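Local coordinates for protein aspartate semialdehyde dehydrogenase (Francisella tularensis subsp. tularensis, PDB 4WOJ) that probably catalyses the NADPH-dependent reductive dephosphorylation of aspartyl phosphate to aspartate semialdehyde, an early step towards lysine, methionine and threonine, at residues S105-L109 and I137-C141; L115-N121 and E250-L255; L145-I150 and D328-G332; A151-E156 and K296-N301. One frame throughout, in Å; residues are numbered along the deposited sequence.

Interaction 1. Residues S105-L109 and I137-C141; sequences STLRL and IGSNC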
loop_
_atom_site.group_PDB
_atom_site.type_symbol
_atom_site.label_atom_id
_atom_site.label_comp_id
_atom_site.label_asym_id
_atom_site.label_seq_id
_atom_site.Cartn_x
_atom_site.Cartn_y
_atom_site.Cartn_z
ATOM N N SER B 105 -0.717 -6.148 -23.633
ATOM C CA SER B 105 -2.131 -6.400 -23.321
ATOM C C SER B 105 -3.092 -6.288 -24.474
ATOM O O SER B 105 -4.300 -6.568 -24.339
ATOM C CB SER B 105 -2.564 -5.399 -22.275
ATOM O OG SER B 105 -2.288 -4.103 -22.741
ATOM N N THR B 106 -2.539 -5.868 -25.603
ATOM C CA THR B 106 -3.295 -5.476 -26.781
ATOM C C THR B 106 -4.282 -6.550 -27.194
ATOM O O THR B 106 -5.470 -6.295 -27.407
ATOM C CB THR B 106 -2.321 -5.268 -27.941
ATOM O OG1 THR B 106 -1.136 -4.600 -27.462
ATOM C CG2 THR B 106 -2.943 -4.457 -29.014
ATOM N N LEU B 107 -3.771 -7.766 -27.293
ATOM C CA LEU B 107 -4.568 -8.873 -27.786
ATOM C C LEU B 107 -5.310 -9.666 -26.718
ATOM O O LEU B 107 -5.988 -10.614 -27.068
ATOM C CB LEU B 107 -3.659 -9.813 -28.597
ATOM C CG LEU B 107 -3.033 -9.160 -29.843
ATOM C CD1 LEU B 107 -1.891 -9.987 -30.428
ATOM C CD2 LEU B 107 -4.092 -8.884 -30.905
ATOM N N ARG B 108 -5.186 -9.288 -25.438
ATOM C CA ARG B 108 -5.678 -10.127 -24.322
ATOM C C ARG B 108 -7.091 -10.636 -24.425
ATOM O O ARG B 108 -7.349 -11.790 -24.031
ATOM C CB ARG B 108 -5.567 -9.419 -22.982
ATOM C CG ARG B 108 -4.182 -9.553 -22.409
ATOM C CD ARG B 108 -4.085 -9.049 -20.993
ATOM N NE ARG B 108 -2.686 -8.791 -20.762
ATOM C CZ ARG B 108 -2.197 -7.795 -20.050
ATOM N NH1 ARG B 108 -2.997 -6.917 -19.435
ATOM N NH2 ARG B 108 -0.884 -7.694 -19.953
ATOM N N LEU B 109 -7.982 -9.803 -24.953
ATOM C CA LEU B 109 -9.422 -10.096 -24.907
ATOM C C LEU B 109 -10.083 -10.446 -26.254
ATOM O O LEU B 109 -11.294 -10.579 -26.308
ATOM C CB LEU B 109 -10.188 -8.957 -24.173
ATOM C CG LEU B 109 -9.500 -8.515 -22.866
ATOM C CD1 LEU B 109 -10.159 -7.295 -22.252
ATOM C CD2 LEU B 109 -9.412 -9.650 -21.840
ATOM N N ILE B 137 -1.292 -14.917 -24.933
ATOM C CA ILE B 137 -0.959 -13.640 -24.325
ATOM C C ILE B 137 -0.884 -13.743 -22.799
ATOM O O ILE B 137 -1.740 -14.365 -22.166
ATOM C CB ILE B 137 -1.991 -12.575 -24.661
ATOM C CG1 ILE B 137 -2.514 -12.730 -26.091
ATOM C CG2 ILE B 137 -1.382 -11.213 -24.481
ATOM C CD1 ILE B 137 -1.457 -12.632 -27.181
ATOM N N GLY B 138 0.169 -13.158 -22.229
ATOM C CA GLY B 138 0.355 -13.130 -20.779
ATOM C C GLY B 138 -0.624 -12.138 -20.201
ATOM O O GLY B 138 -0.920 -11.110 -20.841
ATOM N N SER B 139 -1.162 -12.446 -19.021
ATOM C CA SER B 139 -2.157 -11.569 -18.385
ATOM C C SER B 139 -1.438 -10.483 -17.632
ATOM O O SER B 139 -0.204 -10.481 -17.549
ATOM C CB SER B 139 -3.092 -12.326 -17.445
ATOM O OG SER B 139 -2.377 -12.930 -16.367
ATOM N N ASN B 140 -2.219 -9.519 -17.154
ATOM C CA ASN B 140 -1.722 -8.440 -16.321
ATOM C C ASN B 140 -1.148 -9.047 -15.041
ATOM O O ASN B 140 -1.640 -10.061 -14.527
ATOM C CB ASN B 140 -2.830 -7.449 -16.031
ATOM C CG ASN B 140 -2.461 -6.416 -14.975
ATOM O OD1 ASN B 140 -2.841 -6.536 -13.813
ATOM N ND2 ASN B 140 -1.760 -5.390 -15.376
ATOM N N CYS B 141 -0.085 -8.428 -14.560
ATOM C CA CYS B 141 0.688 -8.945 -13.444
ATOM C C CYS B 141 -0.155 -9.129 -12.159
ATOM O O CYS B 141 0.030 -10.093 -11.423
ATOM C CB CYS B 141 1.916 -8.041 -13.197
ATOM S SG CYS B 141 1.653 -6.268 -13.478
#
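The guanidinium group of Arg108 lies between a peptide and the side-chain carbon of a serine. Across one face runs the peptide joining Ser139 to Asn140, with Asn140 N over the centre of the group and 3.4 Å from Arg108 CZ, and Ser139 C nearer the rim. The opposite face is covered by CB of Ser105, which the type I turn from Ser105 to Arg108 brings back beneath its own arginine. At the edge, Arg108 NE donates to Gly138 O over 2.9 Å, with an N-H...O angle of 144°. The nitrogen meets a lone pair in the carbonyl plane, although the oxygen lies somewhat out of the guanidinium plane. The arginine reaches this far because its chain is extended past CG (chi2 -171°). On the way its CG rests 3.9 Å from CG2 of Ile137, while CD1 of the same isoleucine lies 3.8 Å from Leu107 CB. Arg108 NH1 comes within 3.4 Å of Asn140 CB, but the guanidinium and amide planes are inclined at 63° and do not stack. NH1 also forms a salt bridge with Glu250, whose other oxygen accepts from Asn140 N. Glu250 thus links the arginine to the backbone just ahead of Cys141, the predicted acyl-thioester nucleophile, and probably helps to hold it. Asn140 is the N-cap of the helix that starts there: its OD1 accepts from Thr142 N, and its ND2 donates to Glu243. The loop after strand 99-102 is tied to the end of strand 135-138, in touch with strand 113-116 and helices 242-255 and 81-93.

Interaction 2. Residues L115-N121 and E250-L255; sequences LVLDPLN and ELNKIL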
loop_
_atom_site.group_PDB
_atom_site.type_symbol
_atom_site.label_atom_id
_atom_site.label_comp_id
_atom_site.label_asym_id
_atom_site.label_seq_id
_atom_site.Cartn_x
_atom_site.Cartn_y
_atom_site.Cartn_z
ATOM N N LEU B 115 -5.380 -16.421 -22.925
ATOM C CA LEU B 115 -4.568 -15.825 -21.861
ATOM C C LEU B 115 -3.829 -16.979 -21.214
ATOM O O LEU B 115 -4.472 -18.019 -20.955
ATOM C CB LEU B 115 -5.410 -15.109 -20.808
ATOM C CG LEU B 115 -5.891 -13.697 -21.153
ATOM C CD1 LEU B 115 -6.894 -13.162 -20.139
ATOM C CD2 LEU B 115 -4.723 -12.743 -21.237
ATOM N N VAL B 116 -2.513 -16.827 -20.977
ATOM C CA VAL B 116 -1.739 -17.947 -20.438
ATOM C C VAL B 116 -1.347 -17.816 -18.957
ATOM O O VAL B 116 -0.702 -16.856 -18.532
ATOM C CB VAL B 116 -0.446 -18.261 -21.261
ATOM C CG1 VAL B 116 -0.816 -18.638 -22.685
ATOM C CG2 VAL B 116 0.520 -17.099 -21.272
ATOM N N LEU B 117 -1.734 -18.821 -18.186
ATOM C CA LEU B 117 -1.255 -18.987 -16.825
ATOM C C LEU B 117 -1.449 -20.468 -16.483
ATOM O O LEU B 117 -2.444 -20.884 -15.861
ATOM C CB LEU B 117 -1.997 -18.068 -15.870
ATOM C CG LEU B 117 -1.505 -18.015 -14.418
ATOM C CD1 LEU B 117 -0.117 -17.460 -14.329
ATOM C CD2 LEU B 117 -2.454 -17.156 -13.598
ATOM N N ASP B 118 -0.481 -21.261 -16.905
ATOM C CA ASP B 118 -0.686 -22.696 -17.066
ATOM C C ASP B 118 -0.887 -23.478 -15.757
ATOM O O ASP B 118 -1.493 -24.528 -15.788
ATOM C CB ASP B 118 0.452 -23.326 -17.861
ATOM C CG ASP B 118 1.747 -23.356 -17.072
ATOM O OD1 ASP B 118 2.466 -22.330 -17.088
ATOM O OD2 ASP B 118 2.021 -24.372 -16.410
ATOM N N PRO B 119 -0.400 -22.973 -14.611
ATOM C CA PRO B 119 -0.816 -23.679 -13.390
ATOM C C PRO B 119 -2.327 -23.585 -13.132
ATOM O O PRO B 119 -2.839 -24.227 -12.219
ATOM C CB PRO B 119 -0.037 -22.954 -12.290
ATOM C CG PRO B 119 1.129 -22.390 -12.993
ATOM C CD PRO B 119 0.564 -21.914 -14.295
ATOM N N LEU B 120 -3.027 -22.760 -13.903
ATOM C CA LEU B 120 -4.503 -22.656 -13.769
ATOM C C LEU B 120 -5.291 -23.071 -15.011
ATOM O O LEU B 120 -6.404 -23.549 -14.896
ATOM C CB LEU B 120 -4.888 -21.232 -13.331
ATOM C CG LEU B 120 -4.845 -20.997 -11.813
ATOM C CD1 LEU B 120 -5.060 -19.537 -11.502
ATOM C CD2 LEU B 120 -5.915 -21.829 -11.118
ATOM N N ASN B 121 -4.728 -22.886 -16.197
ATOM C CA ASN B 121 -5.478 -23.141 -17.418
ATOM C C ASN B 121 -4.637 -23.854 -18.432
ATOM O O ASN B 121 -4.773 -23.632 -19.630
ATOM C CB ASN B 121 -5.974 -21.846 -18.041
ATOM C CG ASN B 121 -4.840 -20.972 -18.545
ATOM O OD1 ASN B 121 -3.687 -21.159 -18.179
ATOM N ND2 ASN B 121 -5.167 -20.014 -19.385
ATOM N N GLU B 250 -9.952 -10.567 -17.145
ATOM C CA GLU B 250 -8.815 -11.489 -17.363
ATOM C C GLU B 250 -8.895 -12.742 -16.473
ATOM O O GLU B 250 -8.734 -13.864 -16.955
ATOM C CB GLU B 250 -7.474 -10.766 -17.155
ATOM C CG GLU B 250 -7.247 -9.663 -18.184
ATOM C CD GLU B 250 -5.892 -8.963 -18.083
ATOM O OE1 GLU B 250 -4.987 -9.465 -17.377
ATOM O OE2 GLU B 250 -5.754 -7.874 -18.690
ATOM N N LEU B 251 -9.175 -12.544 -15.188
ATOM C CA LEU B 251 -9.381 -13.674 -14.274
ATOM C C LEU B 251 -10.471 -14.602 -14.802
ATOM O O LEU B 251 -10.305 -15.818 -14.845
ATOM C CB LEU B 251 -9.759 -13.210 -12.854
ATOM C CG LEU B 251 -10.086 -14.351 -11.869
ATOM C CD1 LEU B 251 -8.821 -15.129 -11.551
ATOM C CD2 LEU B 251 -10.740 -13.868 -10.599
ATOM N N ASN B 252 -11.589 -14.030 -15.216
ATOM C CA ASN B 252 -12.692 -14.853 -15.765
ATOM C C ASN B 252 -12.346 -15.485 -17.117
ATOM O O ASN B 252 -12.702 -16.624 -17.389
ATOM C CB ASN B 252 -13.997 -14.068 -15.745
ATOM C CG ASN B 252 -14.505 -13.895 -14.317
ATOM O OD1 ASN B 252 -15.021 -14.845 -13.724
ATOM N ND2 ASN B 252 -14.273 -12.728 -13.724
ATOM N N LYS B 253 -11.566 -14.784 -17.924
ATOM C CA LYS B 253 -11.076 -15.399 -19.164
ATOM C C LYS B 253 -10.124 -16.567 -18.843
ATOM O O LYS B 253 -10.198 -17.605 -19.470
ATOM C CB LYS B 253 -10.432 -14.379 -20.092
ATOM C CG LYS B 253 -9.910 -15.018 -21.364
ATOM C CD LYS B 253 -9.770 -14.044 -22.532
ATOM C CE LYS B 253 -9.635 -14.834 -23.830
ATOM N NZ LYS B 253 -9.374 -13.956 -25.008
ATOM N N ILE B 254 -9.240 -16.399 -17.867
ATOM C CA ILE B 254 -8.268 -17.446 -17.547
ATOM C C ILE B 254 -8.966 -18.671 -17.013
ATOM O O ILE B 254 -8.612 -19.797 -17.344
ATOM C CB ILE B 254 -7.234 -16.989 -16.504
ATOM C CG1 ILE B 254 -6.307 -15.930 -17.091
ATOM C CG2 ILE B 254 -6.388 -18.170 -16.037
ATOM C CD1 ILE B 254 -5.367 -15.306 -16.083
ATOM N N LEU B 255 -9.923 -18.463 -16.128
ATOM C CA LEU B 255 -10.681 -19.593 -15.541
ATOM C C LEU B 255 -11.819 -20.080 -16.465
ATOM O O LEU B 255 -12.396 -21.123 -16.202
ATOM C CB LEU B 255 -11.263 -19.205 -14.185
ATOM C CG LEU B 255 -10.245 -18.831 -13.108
ATOM C CD1 LEU B 255 -10.894 -18.070 -11.976
ATOM C CD2 LEU B 255 -9.539 -20.068 -12.573
#
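Leu117 O is gripped by two backbone donors that arrive from opposite faces of its carbonyl plane, Leu120 N at 2.8 Å and Asn121 N at 3.1 Å, and the leucine side chain meanwhile faces Ile254 of the other segment. These bonds open helix 118-130, with Leu117 at the N-cap, just after strand 113-116, at one edge of the Rossmann-type parallel sheet of the NAD-binding domain; helix 242-255, from the part of the sequence assigned to the dimerisation family, packs against this corner. Asn121 reaches back to the strand: its ND2 donates to Leu115 O at 2.6 Å, although the exact placement of this amide is less certain. CG of Asn121 lies between its backbone N and carbonyl carbon (chi1 66°), which folds the amide back towards the strand. Across the interface the contact is apolar. Leu115 lays its CD1 on the methylene chain of Lys253, 3.7 Å from CB, and the two side chains cross at about a right angle. The extended lysine then carries NZ past the leucine to the carbonyl oxygens of Ser113 and Arg108. Ile254 fills the centre with two branches: CG1 packs 3.9 Å from Leu115 CB, whereas CG2 turns to Asn121 and Leu120. CD1 of Ile254 meets Leu117 CD2 more loosely, at 4.3 Å. Nearby, CD2 of Leu120 approaches CD2 of Leu255. Ile254 O accepts from Gln124 NE2 of helix 118-130, and Asn121 CB presses to 3.4 Å from that same Ile254 O.

Interaction 3. Residues L145-I150 and D328-G332; sequences LMSLAI and DIAIG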
loop_
_atom_site.group_PDB
_atom_site.type_symbol
_atom_site.label_atom_id
_atom_site.label_comp_id
_atom_site.label_asym_id
_atom_site.label_seq_id
_atom_site.Cartn_x
_atom_site.Cartn_y
_atom_site.Cartn_z
ATOM N N LEU B 145 -0.561 -12.765 -10.335
ATOM C CA LEU B 145 -0.008 -12.950 -9.018
ATOM C C LEU B 145 -1.062 -13.301 -8.008
ATOM O O LEU B 145 -0.795 -13.969 -7.049
ATOM C CB LEU B 145 0.743 -11.678 -8.605
ATOM C CG LEU B 145 2.037 -11.552 -9.418
ATOM C CD1 LEU B 145 2.762 -10.252 -9.168
ATOM C CD2 LEU B 145 2.930 -12.726 -9.104
ATOM N N MET B 146 -2.266 -12.791 -8.211
ATOM C CA MET B 146 -3.360 -13.051 -7.302
ATOM C C MET B 146 -3.868 -14.462 -7.488
ATOM O O MET B 146 -4.040 -15.223 -6.536
ATOM C CB MET B 146 -4.480 -12.097 -7.624
ATOM C CG MET B 146 -5.676 -12.308 -6.762
ATOM S SD MET B 146 -7.040 -11.479 -7.566
ATOM C CE MET B 146 -7.868 -12.946 -8.133
ATOM N N SER B 147 -4.090 -14.804 -8.744
ATOM C CA SER B 147 -4.701 -16.059 -9.086
ATOM C C SER B 147 -3.848 -17.197 -8.606
ATOM O O SER B 147 -4.366 -18.179 -8.074
ATOM C CB SER B 147 -4.865 -16.167 -10.609
ATOM O OG SER B 147 -5.643 -15.083 -11.093
ATOM N N LEU B 148 -2.531 -17.075 -8.796
ATOM C CA LEU B 148 -1.576 -18.060 -8.266
ATOM C C LEU B 148 -1.612 -18.173 -6.738
ATOM O O LEU B 148 -1.471 -19.259 -6.195
ATOM C CB LEU B 148 -0.116 -17.749 -8.720
ATOM C CG LEU B 148 0.192 -17.939 -10.206
ATOM C CD1 LEU B 148 1.470 -17.199 -10.611
ATOM C CD2 LEU B 148 0.320 -19.412 -10.539
ATOM N N ALA B 149 -1.756 -17.064 -6.044
ATOM C CA ALA B 149 -1.728 -17.099 -4.591
ATOM C C ALA B 149 -2.964 -17.845 -4.023
ATOM O O ALA B 149 -2.844 -18.685 -3.136
ATOM C CB ALA B 149 -1.679 -15.700 -4.045
ATOM N N ILE B 150 -4.140 -17.550 -4.553
ATOM C CA ILE B 150 -5.357 -18.235 -4.096
ATOM C C ILE B 150 -5.850 -19.290 -5.108
ATOM O O ILE B 150 -7.035 -19.633 -5.150
ATOM C CB ILE B 150 -6.470 -17.230 -3.781
ATOM C CG1 ILE B 150 -6.735 -16.310 -4.968
ATOM C CG2 ILE B 150 -6.064 -16.409 -2.572
ATOM C CD1 ILE B 150 -7.966 -15.451 -4.803
ATOM N N ASP B 328 8.757 -17.422 -5.613
ATOM C CA ASP B 328 7.810 -17.657 -4.533
ATOM C C ASP B 328 6.622 -16.675 -4.691
ATOM O O ASP B 328 6.774 -15.480 -5.001
ATOM C CB ASP B 328 8.437 -17.495 -3.135
ATOM C CG ASP B 328 9.747 -18.309 -2.920
ATOM O OD1 ASP B 328 9.942 -19.417 -3.423
ATOM O OD2 ASP B 328 10.605 -17.843 -2.154
ATOM N N ILE B 329 5.435 -17.221 -4.507
ATOM C CA ILE B 329 4.208 -16.461 -4.350
ATOM C C ILE B 329 3.976 -16.496 -2.840
ATOM O O ILE B 329 3.405 -17.455 -2.306
ATOM C CB ILE B 329 3.033 -17.157 -5.131
ATOM C CG1 ILE B 329 3.394 -17.270 -6.603
ATOM C CG2 ILE B 329 1.721 -16.415 -4.982
ATOM C CD1 ILE B 329 3.743 -15.929 -7.235
ATOM N N ALA B 330 4.468 -15.496 -2.132
ATOM C CA ALA B 330 4.267 -15.501 -0.690
ATOM C C ALA B 330 2.837 -15.012 -0.341
ATOM O O ALA B 330 2.250 -14.161 -1.009
ATOM C CB ALA B 330 5.314 -14.672 0.003
ATOM N N ILE B 331 2.263 -15.609 0.681
ATOM C CA ILE B 331 0.898 -15.270 1.077
ATOM C C ILE B 331 0.699 -15.530 2.531
ATOM O O ILE B 331 0.999 -16.609 3.025
ATOM C CB ILE B 331 -0.113 -16.059 0.271
ATOM C CG1 ILE B 331 -1.532 -15.882 0.887
ATOM C CG2 ILE B 331 0.291 -17.497 0.176
ATOM C CD1 ILE B 331 -2.611 -16.352 -0.024
ATOM N N GLY B 332 0.249 -14.523 3.237
ATOM C CA GLY B 332 0.202 -14.592 4.691
ATOM C C GLY B 332 -0.854 -13.710 5.284
ATOM O O GLY B 332 -1.692 -13.212 4.587
#
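Ile329 has CG1 beside its backbone N (chi1 -59°), which leaves CG2 anti to that nitrogen and sends this methyl to the helix backbone and CG1 with CD1 along the helix; in Ile331 it is CG1 that stands anti to N (chi1 169°), so that CD1 is carried out to the helix end. CG2 of Ile329 lies 3.5 Å from Ala149 CA and nearly as close to its CB, a close fit against the alanine. CD1 of Ile329 meets Leu145 CD2 at 3.8 Å, one turn earlier in the helix, and CG1 sits against Leu148 CB. CD1 of Ile331 rests 3.9 Å from Ala149 O and also approaches Ile150 CG2, at 4.3 Å. The side chains that meet are all apolar, and all are buried. The axes of helix 145-149 and strand 329-332 differ by 66° in direction, and the alternation of the strand places Ile329 and Ile331 on the helix-facing side of the sheet. The helix begins at Cys141, the predicted acyl-thioester residue, and Leu145 touches His276, the predicted proton acceptor. Trp355 of helix 354-369 covers Leu145, Leu148 and Ile329, while strand 329-336 pairs with 343-351 on one side and 304-307 on the other.

Interaction 4. Residues A151-E156 and K296-N301; sequences AGLLKE and KISQGN
Gly152 and Gly300 form the tight heart of this contact, their CA atoms only 3.7 Å apart because neither carries a side chain. Gly152 CA also lies 3.4 Å from Lys296 O, in a CA-H...O contact with an angle of 165° at the hydrogen. A water joins the two backbones at the same place, accepting from Gly152 N at 3.3 Å and donating to Ile297 O at 2.6 Å. Beside the glycines, Leu153 spreads its two methyls over the neighbouring helix: CD1 meets Ile297 CG1 at 4.0 Å, and CD2 meets Lys296 CB. Ala151 CB rests 3.5 Å from Asn301 ND2, whose amide oxygen is held by Val304 N.

The outer side is polar and much looser. Lys296 NZ forms a salt bridge with Glu156, through two weak hydrogen bonds of 3.3 Å, to OE1 and to OE2. The bend of the lysine at chi2 (-108°) helps to bring its CD alongside the carboxylate, and the two side chains cross at about a right angle. Lys155, also exposed, is extended and donates from NZ to Gly300 O over 3.0 Å, approaching from above the carbonyl plane. The short helix 151-154 is thereby seated against the C-terminal end of helix 290-298, with Ile297 and Leu153 lying on Phe344 of strand 343-351, Val159 of strand 159-167 touching Leu153, and Leu120 of helix 118-130 touching Ala151 and Lys155.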
loop_
_atom_site.group_PDB
_atom_site.type_symbol
_atom_site.label_atom_id
_atom_site.label_comp_id
_atom_site.label_asym_id
_atom_site.label_seq_id
_atom_site.Cartn_x
_atom_site.Cartn_y
_atom_site.Cartn_z
ATOM N N ALA B 151 -4.910 -19.819 -5.885
ATOM C CA ALA B 151 -5.217 -20.827 -6.878
ATOM C C ALA B 151 -6.007 -22.013 -6.313
ATOM O O ALA B 151 -6.861 -22.562 -6.984
ATOM C CB ALA B 151 -3.938 -21.318 -7.539
ATOM N N GLY B 152 -5.672 -22.403 -5.087
ATOM C CA GLY B 152 -6.199 -23.605 -4.474
ATOM C C GLY B 152 -7.650 -23.444 -4.084
ATOM O O GLY B 152 -8.338 -24.414 -3.926
ATOM N N LEU B 153 -8.087 -22.211 -3.911
ATOM C CA LEU B 153 -9.500 -21.885 -3.761
ATOM C C LEU B 153 -10.215 -21.744 -5.132
ATOM O O LEU B 153 -11.379 -22.144 -5.290
ATOM C CB LEU B 153 -9.636 -20.619 -2.914
ATOM C CG LEU B 153 -9.091 -20.730 -1.478
ATOM C CD1 LEU B 153 -8.949 -19.369 -0.833
ATOM C CD2 LEU B 153 -9.989 -21.579 -0.603
ATOM N N LEU B 154 -9.511 -21.225 -6.133
ATOM C CA LEU B 154 -10.142 -20.974 -7.433
ATOM C C LEU B 154 -10.425 -22.271 -8.179
ATOM O O LEU B 154 -11.489 -22.438 -8.775
ATOM C CB LEU B 154 -9.294 -20.074 -8.292
ATOM C CG LEU B 154 -9.014 -18.711 -7.671
ATOM C CD1 LEU B 154 -7.739 -18.119 -8.237
ATOM C CD2 LEU B 154 -10.180 -17.774 -7.886
ATOM N N LYS B 155 -9.489 -23.204 -8.104
ATOM C CA LYS B 155 -9.652 -24.516 -8.717
ATOM C C LYS B 155 -10.904 -25.218 -8.191
ATOM O O LYS B 155 -11.597 -25.876 -8.928
ATOM C CB LYS B 155 -8.456 -25.393 -8.396
ATOM C CG LYS B 155 -7.152 -24.989 -9.050
ATOM C CD LYS B 155 -6.013 -25.768 -8.392
ATOM C CE LYS B 155 -4.726 -25.684 -9.195
ATOM N NZ LYS B 155 -3.812 -26.805 -8.821
ATOM N N GLU B 156 -11.161 -25.110 -6.903
ATOM C CA GLU B 156 -12.376 -25.696 -6.337
ATOM C C GLU B 156 -13.608 -24.821 -6.525
ATOM O O GLU B 156 -14.623 -25.083 -5.932
ATOM C CB GLU B 156 -12.184 -25.979 -4.869
ATOM C CG GLU B 156 -11.022 -26.924 -4.625
ATOM C CD GLU B 156 -11.150 -27.629 -3.321
ATOM O OE1 GLU B 156 -12.286 -27.732 -2.786
ATOM O OE2 GLU B 156 -10.107 -28.070 -2.853
ATOM N N LYS B 296 -6.101 -25.529 1.613
ATOM C CA LYS B 296 -6.398 -25.325 0.191
ATOM C C LYS B 296 -5.383 -24.373 -0.455
ATOM O O LYS B 296 -4.859 -24.669 -1.519
ATOM C CB LYS B 296 -7.793 -24.739 -0.026
ATOM C CG LYS B 296 -8.891 -25.471 0.725
ATOM C CD LYS B 296 -9.774 -26.274 -0.188
ATOM C CE LYS B 296 -10.971 -26.778 0.588
ATOM N NZ LYS B 296 -11.186 -28.206 0.265
ATOM N N ILE B 297 -5.136 -23.227 0.178
ATOM C CA ILE B 297 -4.224 -22.253 -0.396
ATOM C C ILE B 297 -2.844 -22.923 -0.647
ATOM O O ILE B 297 -2.274 -22.815 -1.728
ATOM C CB ILE B 297 -4.052 -21.004 0.480
ATOM C CG1 ILE B 297 -5.183 -20.026 0.221
ATOM C CG2 ILE B 297 -2.694 -20.322 0.193
ATOM C CD1 ILE B 297 -5.270 -18.928 1.251
ATOM N N SER B 298 -2.398 -23.645 0.363
ATOM C CA SER B 298 -1.081 -24.275 0.405
ATOM C C SER B 298 -0.947 -25.338 -0.650
ATOM O O SER B 298 0.164 -25.652 -1.030
ATOM C CB SER B 298 -0.791 -24.895 1.786
ATOM O OG SER B 298 -1.206 -26.223 1.808
ATOM N N GLN B 299 -2.050 -25.868 -1.146
ATOM C CA GLN B 299 -2.011 -26.857 -2.243
ATOM C C GLN B 299 -2.395 -26.323 -3.650
ATOM O O GLN B 299 -2.604 -27.091 -4.571
ATOM C CB GLN B 299 -2.838 -28.095 -1.873
ATOM C CG GLN B 299 -2.279 -28.799 -0.630
ATOM C CD GLN B 299 -2.436 -30.323 -0.604
ATOM O OE1 GLN B 299 -2.539 -30.911 0.481
ATOM N NE2 GLN B 299 -2.434 -30.976 -1.770
ATOM N N GLY B 300 -2.403 -25.017 -3.835
ATOM C CA GLY B 300 -2.712 -24.464 -5.144
ATOM C C GLY B 300 -1.680 -24.733 -6.221
ATOM O O GLY B 300 -2.050 -24.872 -7.406
ATOM N N ASN B 301 -0.398 -24.745 -5.825
ATOM C CA ASN B 301 0.703 -25.091 -6.718
ATOM C C ASN B 301 2.023 -25.097 -5.955
ATOM O O ASN B 301 2.069 -24.836 -4.791
ATOM C CB ASN B 301 0.799 -24.138 -7.907
ATOM C CG ASN B 301 0.704 -22.715 -7.491
ATOM O OD1 ASN B 301 1.686 -22.131 -7.010
ATOM N ND2 ASN B 301 -0.503 -22.127 -7.644
HETATM O O HOH W 1 -3.009 -21.192 -3.616
#

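Overall arrangement
The contacts span the junction of the two domains. Interactions 1 and 2, with centres 11 Å apart, share the neighbouring strands 135-138 and 113-116 of the parallel sheet and meet through Glu250. Interactions 3 and 4, 10 Å apart, belong to the mixed sheet and its helices; helix 141-149 of interaction 3 is followed directly by helix 151-154 of interaction 4. Interaction 2 touches both through residues such as Leu120, whereas interactions 1 and 4 do not meet. Along the sequence, interaction 2 alternates with the other three, and both segments of interaction 4 fall between those of interaction 3. Helix 141-149 leads from the parallel sheet to the mixed sheet, near the predicted catalytic pair.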